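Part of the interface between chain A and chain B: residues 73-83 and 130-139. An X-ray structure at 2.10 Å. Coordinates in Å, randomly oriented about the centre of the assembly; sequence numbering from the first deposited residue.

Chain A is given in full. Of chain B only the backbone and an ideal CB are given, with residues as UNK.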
ATOM      1  N   ILE A  73       9.227  -9.964 -14.803  1.00 45.78           N
ATOM      2  CA  ILE A  73      10.258  -8.990 -14.690  1.00 48.45           C
ATOM      3  C   ILE A  73      10.404  -8.706 -13.215  1.00 47.84           C
ATOM      4  O   ILE A  73       9.433  -8.284 -12.558  1.00 46.29           O
ATOM      5  CB  ILE A  73       9.928  -7.663 -15.392  1.00 47.84           C
ATOM      6  CG1 ILE A  73       9.742  -7.929 -16.881  1.00 55.46           C
ATOM      7  CG2 ILE A  73      11.092  -6.703 -15.164  1.00 45.70           C
ATOM      8  CD1 ILE A  73       9.129  -6.774 -17.631  1.00 62.60           C
ATOM      9  N   ALA A  74      11.622  -8.846 -12.717  1.00 51.59           N
ATOM     10  CA  ALA A  74      11.831  -8.686 -11.296  1.00 52.84           C
ATOM     11  C   ALA A  74      13.160  -8.061 -11.024  1.00 52.23           C
ATOM     12  O   ALA A  74      14.146  -8.345 -11.688  1.00 48.37           O
ATOM     13  CB  ALA A  74      11.725 -10.035 -10.625  1.00 53.74           C
ATOM     14  N   PHE A  75      13.188  -7.211 -10.014  1.00 50.13           N
ATOM     15  CA  PHE A  75      14.397  -6.546  -9.668  1.00 48.82           C
ATOM     16  C   PHE A  75      14.288  -5.954  -8.295  1.00 47.38           C
ATOM     17  O   PHE A  75      13.217  -5.795  -7.755  1.00 48.05           O
ATOM     18  CB  PHE A  75      14.620  -5.401 -10.652  1.00 49.99           C
ATOM     19  CG  PHE A  75      13.440  -4.476 -10.732  1.00 49.80           C
ATOM     20  CD1 PHE A  75      12.347  -4.797 -11.529  1.00 48.83           C
ATOM     21  CD2 PHE A  75      13.392  -3.322  -9.955  1.00 45.43           C
ATOM     22  CE1 PHE A  75      11.245  -3.967 -11.579  1.00 48.67           C
ATOM     23  CE2 PHE A  75      12.285  -2.497  -9.992  1.00 44.22           C
ATOM     24  CZ  PHE A  75      11.215  -2.821 -10.796  1.00 48.18           C
ATOM     25  N   TRP A  76      15.422  -5.528  -7.793  1.00 48.55           N
ATOM     26  CA  TRP A  76      15.462  -4.790  -6.548  1.00 51.57           C
ATOM     27  C   TRP A  76      15.580  -3.322  -6.882  1.00 52.24           C
ATOM     28  O   TRP A  76      16.324  -2.968  -7.805  1.00 48.43           O
ATOM     29  CB  TRP A  76      16.714  -5.171  -5.780  1.00 46.40           C
ATOM     30  CG  TRP A  76      16.592  -6.418  -5.054  1.00 55.02           C
ATOM     31  CD1 TRP A  76      16.964  -7.671  -5.455  1.00 54.56           C
ATOM     32  CD2 TRP A  76      16.084  -6.546  -3.705  1.00 52.46           C
ATOM     33  NE1 TRP A  76      16.698  -8.590  -4.423  1.00 55.40           N
ATOM     34  CE2 TRP A  76      16.160  -7.916  -3.351  1.00 54.84           C
ATOM     35  CE3 TRP A  76      15.564  -5.633  -2.784  1.00 55.00           C
ATOM     36  CZ2 TRP A  76      15.724  -8.402  -2.081  1.00 61.74           C
ATOM     37  CZ3 TRP A  76      15.123  -6.117  -1.507  1.00 61.47           C
ATOM     38  CH2 TRP A  76      15.216  -7.490  -1.182  1.00 57.53           C
ATOM     39  N   VAL A  77      14.913  -2.482  -6.106  1.00 47.93           N
ATOM     40  CA  VAL A  77      15.003  -1.061  -6.256  1.00 51.79           C
ATOM     41  C   VAL A  77      15.028  -0.261  -4.956  1.00 56.97           C
ATOM     42  O   VAL A  77      14.378  -0.647  -3.998  1.00 57.20           O
ATOM     43  CB  VAL A  77      13.827  -0.540  -7.115  1.00 56.86           C
ATOM     44  CG1 VAL A  77      12.489  -1.106  -6.668  1.00 51.86           C
ATOM     45  CG2 VAL A  77      13.803   0.979  -7.114  1.00 60.06           C
ATOM     46  N   ARG A  78      15.795   0.838  -4.932  1.00 54.18           N
ATOM     47  CA  ARG A  78      15.792   1.793  -3.816  1.00 57.47           C
ATOM     48  C   ARG A  78      15.378   3.161  -4.376  1.00 59.44           C
ATOM     49  O   ARG A  78      16.179   3.862  -4.994  1.00 59.32           O
ATOM     50  CB  ARG A  78      17.145   1.908  -3.115  1.00 61.12           C
ATOM     51  CG  ARG A  78      17.070   2.691  -1.795  1.00 67.02           C
ATOM     52  CD  ARG A  78      18.404   2.748  -1.049  1.00 72.63           C
ATOM     53  NE  ARG A  78      19.406   3.541  -1.762  1.00 75.96           N
ATOM     54  CZ  ARG A  78      19.597   4.853  -1.631  1.00 79.54           C
ATOM     55  NH1 ARG A  78      18.848   5.569  -0.807  1.00 96.83           N
ATOM     56  NH2 ARG A  78      20.532   5.470  -2.357  1.00 74.03           N
ATOM     57  N   LEU A  79      14.125   3.535  -4.139  1.00 57.13           N
ATOM     58  CA  LEU A  79      13.559   4.775  -4.639  1.00 56.23           C
ATOM     59  C   LEU A  79      13.915   6.005  -3.814  1.00 67.13           C
ATOM     60  O   LEU A  79      13.442   6.159  -2.676  1.00 64.44           O
ATOM     61  CB  LEU A  79      12.063   4.604  -4.704  1.00 59.19           C
ATOM     62  CG  LEU A  79      11.345   5.701  -5.445  1.00 60.97           C
ATOM     63  CD1 LEU A  79      11.800   5.638  -6.920  1.00 65.83           C
ATOM     64  CD2 LEU A  79       9.841   5.545  -5.317  1.00 63.94           C
ATOM     65  N   ASP A  80      14.727   6.894  -4.395  1.00 64.69           N
ATOM     66  CA  ASP A  80      15.210   8.086  -3.683  1.00 66.27           C
ATOM     67  C   ASP A  80      14.362   9.334  -3.834  1.00 66.06           C
ATOM     68  O   ASP A  80      14.605  10.313  -3.149  1.00 67.09           O
ATOM     69  CB  ASP A  80      16.652   8.362  -4.059  1.00 67.38           C
ATOM     70  CG  ASP A  80      17.562   7.249  -3.645  1.00 68.45           C
ATOM     71  OD1 ASP A  80      17.157   6.439  -2.772  1.00 69.44           O
ATOM     72  OD2 ASP A  80      18.672   7.187  -4.187  1.00 67.59           O
ATOM     73  N   THR A  81      13.371   9.297  -4.719  1.00 63.40           N
ATOM     74  CA  THR A  81      12.412  10.394  -4.833  1.00 65.18           C
ATOM     75  C   THR A  81      11.045   9.826  -5.158  1.00 66.79           C
ATOM     76  O   THR A  81      10.870   9.092  -6.151  1.00 61.72           O
ATOM     77  CB  THR A  81      12.748  11.433  -5.926  1.00 61.72           C
ATOM     78  OG1 THR A  81      14.024  12.017  -5.679  1.00 59.58           O
ATOM     79  CG2 THR A  81      11.705  12.564  -5.923  1.00 65.86           C
ATOM     80  N   ILE A  82      10.088  10.186  -4.314  1.00 61.84           N
ATOM     81  CA  ILE A  82       8.690   9.831  -4.476  1.00 65.30           C
ATOM     82  C   ILE A  82       8.068  10.772  -5.496  1.00 62.22           C
ATOM     83  O   ILE A  82       8.048  11.981  -5.286  1.00 65.45           O
ATOM     84  CB  ILE A  82       7.901  10.018  -3.144  1.00 70.13           C
ATOM     85  CG1 ILE A  82       8.538   9.195  -2.010  1.00 67.89           C
ATOM     86  CG2 ILE A  82       6.427   9.676  -3.353  1.00 70.56           C
ATOM     87  CD1 ILE A  82       8.681   7.716  -2.310  1.00 72.04           C
ATOM     88  N   GLY A  83       7.546  10.208  -6.579  1.00 64.02           N
ATOM     89  CA  GLY A  83       6.935  10.983  -7.647  1.00 57.58           C
ATOM     90  C   GLY A  83       6.763  10.176  -8.926  1.00 59.69           C
ATOM     91  O   GLY A  83       7.149   8.998  -8.993  1.00 51.40           O
TER
ATOM     92  N   UNK B 130       4.071  -0.589  -0.112  1.00 68.85           N
ATOM     93  CA  UNK B 130       4.306   0.457  -1.118  1.00 76.92           C
ATOM     94  C   UNK B 130       5.832   0.701  -1.112  1.00 75.48           C
ATOM     95  O   UNK B 130       6.520   0.159  -0.235  1.00 64.37           O
ATOM     96  CB  UNK B 130       3.518   1.733  -0.815  1.00 76.92           C
ATOM     97  N   UNK B 131       6.362   1.500  -2.047  1.00 61.08           N
ATOM     98  CA  UNK B 131       7.813   1.798  -2.051  1.00 63.45           C
ATOM     99  C   UNK B 131       8.137   3.009  -1.225  1.00 64.92           C
ATOM    100  O   UNK B 131       7.669   4.097  -1.529  1.00 75.21           O
ATOM    101  CB  UNK B 131       8.320   2.013  -3.479  1.00 63.45           C
ATOM    102  N   UNK B 132       9.010   2.821  -0.238  1.00 76.18           N
ATOM    103  CA  UNK B 132       9.365   3.853   0.740  1.00 78.79           C
ATOM    104  C   UNK B 132      10.664   4.490   0.343  1.00 77.30           C
ATOM    105  O   UNK B 132      11.556   3.799  -0.132  1.00 68.51           O
ATOM    106  CB  UNK B 132       9.466   3.275   2.153  1.00 78.79           C
ATOM    107  N   UNK B 133      10.780   5.794   0.588  1.00 80.85           N
ATOM    108  CA  UNK B 133      11.961   6.541   0.191  1.00 82.57           C
ATOM    109  C   UNK B 133      13.204   6.013   0.883  1.00 84.14           C
ATOM    110  O   UNK B 133      13.202   5.747   2.091  1.00 81.94           O
ATOM    111  CB  UNK B 133      11.779   8.029   0.499  1.00 82.57           C
ATOM    112  N   UNK B 134      14.266   5.849   0.107  1.00 71.43           N
ATOM    113  CA  UNK B 134      15.539   5.385   0.645  1.00 69.30           C
ATOM    114  C   UNK B 134      15.579   3.961   1.185  1.00 69.67           C
ATOM    115  O   UNK B 134      16.572   3.578   1.819  1.00 65.30           O
ATOM    116  CB  UNK B 134      15.964   6.333   1.768  1.00 69.30           C
ATOM    117  N   UNK B 135      14.547   3.159   0.907  1.00 64.91           N
ATOM    118  CA  UNK B 135      14.498   1.777   1.381  1.00 70.79           C
ATOM    119  C   UNK B 135      14.479   0.732   0.254  1.00 67.56           C
ATOM    120  O   UNK B 135      13.506   0.642  -0.477  1.00 67.39           O
ATOM    121  CB  UNK B 135      13.261   1.591   2.262  1.00 70.79           C
ATOM    122  N   UNK B 136      15.531  -0.088   0.164  1.00 68.03           N
ATOM    123  CA  UNK B 136      15.613  -1.180  -0.829  1.00 64.59           C
ATOM    124  C   UNK B 136      14.416  -2.112  -0.771  1.00 66.46           C
ATOM    125  O   UNK B 136      14.110  -2.641   0.283  1.00 62.53           O
ATOM    126  CB  UNK B 136      16.892  -1.992  -0.617  1.00 64.59           C
ATOM    127  N   UNK B 137      13.729  -2.321  -1.883  1.00 63.32           N
ATOM    128  CA  UNK B 137      12.621  -3.282  -1.904  1.00 67.36           C
ATOM    129  C   UNK B 137      12.706  -4.125  -3.186  1.00 59.22           C
ATOM    130  O   UNK B 137      13.341  -3.711  -4.142  1.00 63.99           O
ATOM    131  CB  UNK B 137      11.274  -2.562  -1.817  1.00 67.36           C
ATOM    132  N   UNK B 138      12.100  -5.307  -3.179  1.00 55.74           N
ATOM    133  CA  UNK B 138      12.082  -6.158  -4.348  1.00 59.42           C
ATOM    134  C   UNK B 138      10.772  -5.953  -5.082  1.00 60.65           C
ATOM    135  O   UNK B 138       9.722  -5.959  -4.475  1.00 63.20           O
ATOM    136  CB  UNK B 138      12.275  -7.627  -3.966  1.00 59.42           C
ATOM    137  N   UNK B 139      10.832  -5.748  -6.388  1.00 57.24           N
ATOM    138  CA  UNK B 139       9.610  -5.605  -7.147  1.00 57.16           C
ATOM    139  C   UNK B 139       9.545  -6.622  -8.273  1.00 54.70           C
ATOM    140  O   UNK B 139      10.543  -6.908  -8.899  1.00 55.19           O
ATOM    141  CB  UNK B 139       9.493  -4.185  -7.705  1.00 57.16           C
TER

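The backbones fix the frame. Strand 73-79 of chain A runs antiparallel to the strand that includes 137-139 of chain B, so successive CB atoms there alternate between the two faces of the sheet.

Position 130 has no atom of chain A within 5.5 Å of its ideal CB, so chain A sets no preference. B:Ala130 is found and makes no contact.

At position 131 CA-to-CB points toward chain A, and the ideal CB lies 4.3 Å from A:Leu79 CD2 and 6.1 Å from A:Val77 CG1, within a longer side chain's reach. A branched or long aliphatic side chain would suit, Leu, Ile or Met alike. B:Leu131 is found; its CD1 lies 4.2 Å from A:Leu79 CD2, and its CD2 lies 4.2 Å from A:Val77 CG1.

Position 132 points away, with nothing of chain A within 5.5 Å of its ideal CB, so the choice is open. B:Thr132 is reached by the side chain at 137. Its carbonyl takes a hydrogen bond from water 1, which also accepts from A:Leu79 N, so the water joins the chains.

The CB at 133 points sideways, 4.2 Å from A:Ile82 CD1 and 4.0 Å from A:Leu79 O. With phi/psi of -62/135, many residues fit, and a chain with aliphatic carbons could lie along A:Ile82. B:Glu133 packs its CB at 4.2 Å from A:Ile82 CD1. Its carboxylate gains no bond from A:Asp80 O: OE2 is 3.2 Å from it, and both are acceptors.

Position 134 has phi/psi 66/12, in a type II turn from 132 to 135. Positive phi favours glycine, with Asn a lesser possibility. B:Gly134 donates its N to A:Leu79 O (2.9 Å, 160°).

Position 135 points away, leaving the choice wide; B:Val135 closes the turn, its N bonding B:Thr132 O at 3.2 Å.

At 136 the ideal CB is 4.6 Å from A:Arg78 CB and 4.4 Å from A:Trp76 CE3. A large flat or long side chain could cover the aliphatic part of A:Arg78. B:Trp136 does so: A:Arg78 CB stands 3.8 Å from the centroid of its six-membered ring, 17° off the normal, and its CZ3 is 4.0 Å from A:Trp76 CB.

Position 137 pairs with A:Val77 by two hydrogen bonds, N to A:Val77 O and A:Val77 N to O, both 2.8 Å. Its CB shares a face with A:Val77, and aliphatic or long polar residues fit. B:Lys137 is found, its NZ donating to B:Thr132 OG1 at 3.1 Å.

At 138 the ideal CB is 3.9 Å from A:Trp76 CE2, so an aromatic or aliphatic group suits. B:His138 sets its CB 3.8 Å from the A:Trp76 six-membered ring centroid, 3° off the normal, and turns its ring edge to the face of the five-membered ring (planes at 71°).

Position 139 pairs with A:Phe75 through two backbone hydrogen bonds, its N donating to A:Phe75 O at 2.7 Å. Its ideal CB lies 3.8 Å from A:Phe75 CZ, favouring Val, Ile or Leu. B:Val139 O accepts from A:Phe75 N at 2.9 Å. B:Val139 packs CG2 3.6 Å from A:Val77 CG1.

Chain B, residues 130-139: ALTEGVWKHV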
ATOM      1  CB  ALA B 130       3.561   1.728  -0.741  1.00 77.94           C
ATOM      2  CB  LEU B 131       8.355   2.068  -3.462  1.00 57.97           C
ATOM      3  CG  LEU B 131       8.562   0.903  -4.385  1.00 59.22           C
ATOM      4  CD1 LEU B 131       9.049   1.438  -5.760  1.00 58.76           C
ATOM      5  CD2 LEU B 131       9.579  -0.044  -3.767  1.00 64.26           C
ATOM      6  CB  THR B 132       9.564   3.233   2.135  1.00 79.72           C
ATOM      7  OG1 THR B 132       8.411   2.460   2.466  1.00 81.44           O
ATOM      8  CG2 THR B 132       9.805   4.306   3.198  1.00 80.12           C
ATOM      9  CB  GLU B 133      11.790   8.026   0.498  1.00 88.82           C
ATOM     10  CG  GLU B 133      12.864   8.919  -0.109  1.00 90.05           C
ATOM     11  CD  GLU B 133      12.679  10.380   0.264  1.00 97.74           C
ATOM     12  OE1 GLU B 133      12.238  10.645   1.410  1.00100.22           O
ATOM     13  OE2 GLU B 133      12.987  11.262  -0.578  1.00 92.50           O
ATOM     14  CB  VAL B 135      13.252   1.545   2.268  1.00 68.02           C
ATOM     15  CG1 VAL B 135      13.173   0.088   2.695  1.00 70.91           C
ATOM     16  CG2 VAL B 135      13.260   2.475   3.477  1.00 68.77           C
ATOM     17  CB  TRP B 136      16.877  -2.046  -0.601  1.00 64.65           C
ATOM     18  CG  TRP B 136      18.145  -1.483  -1.167  1.00 66.00           C
ATOM     19  CD1 TRP B 136      19.176  -0.908  -0.482  1.00 69.82           C
ATOM     20  CD2 TRP B 136      18.506  -1.441  -2.552  1.00 61.99           C
ATOM     21  NE1 TRP B 136      20.167  -0.522  -1.360  1.00 66.81           N
ATOM     22  CE2 TRP B 136      19.779  -0.844  -2.637  1.00 67.00           C
ATOM     23  CE3 TRP B 136      17.885  -1.871  -3.720  1.00 60.39           C
ATOM     24  CZ2 TRP B 136      20.444  -0.656  -3.865  1.00 63.38           C
ATOM     25  CZ3 TRP B 136      18.550  -1.686  -4.944  1.00 64.37           C
ATOM     26  CH2 TRP B 136      19.812  -1.090  -4.997  1.00 60.99           C
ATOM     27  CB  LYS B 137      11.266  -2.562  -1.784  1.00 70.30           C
ATOM     28  CG  LYS B 137      10.938  -2.046  -0.373  1.00 70.27           C
ATOM     29  CD  LYS B 137       9.479  -1.598  -0.257  1.00 73.75           C
ATOM     30  CE  LYS B 137       8.985  -1.507   1.198  1.00 79.68           C
ATOM     31  NZ  LYS B 137       9.635  -0.371   1.883  1.00 80.29           N
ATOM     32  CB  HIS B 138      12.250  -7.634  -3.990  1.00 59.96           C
ATOM     33  CG  HIS B 138      12.421  -8.515  -5.192  1.00 62.44           C
ATOM     34  ND1 HIS B 138      11.387  -9.249  -5.736  1.00 62.49           N
ATOM     35  CD2 HIS B 138      13.493  -8.729  -5.992  1.00 58.47           C
ATOM     36  CE1 HIS B 138      11.819  -9.891  -6.807  1.00 63.76           C
ATOM     37  NE2 HIS B 138      13.098  -9.602  -6.977  1.00 64.05           N
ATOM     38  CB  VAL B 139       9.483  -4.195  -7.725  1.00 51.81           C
ATOM     39  CG1 VAL B 139       8.213  -4.071  -8.555  1.00 55.98           C
ATOM     40  CG2 VAL B 139       9.484  -3.148  -6.616  1.00 50.06           C
TER
HETATM   41  O   HOH W   1      12.642   2.325  -2.173  1.00 70.91           O
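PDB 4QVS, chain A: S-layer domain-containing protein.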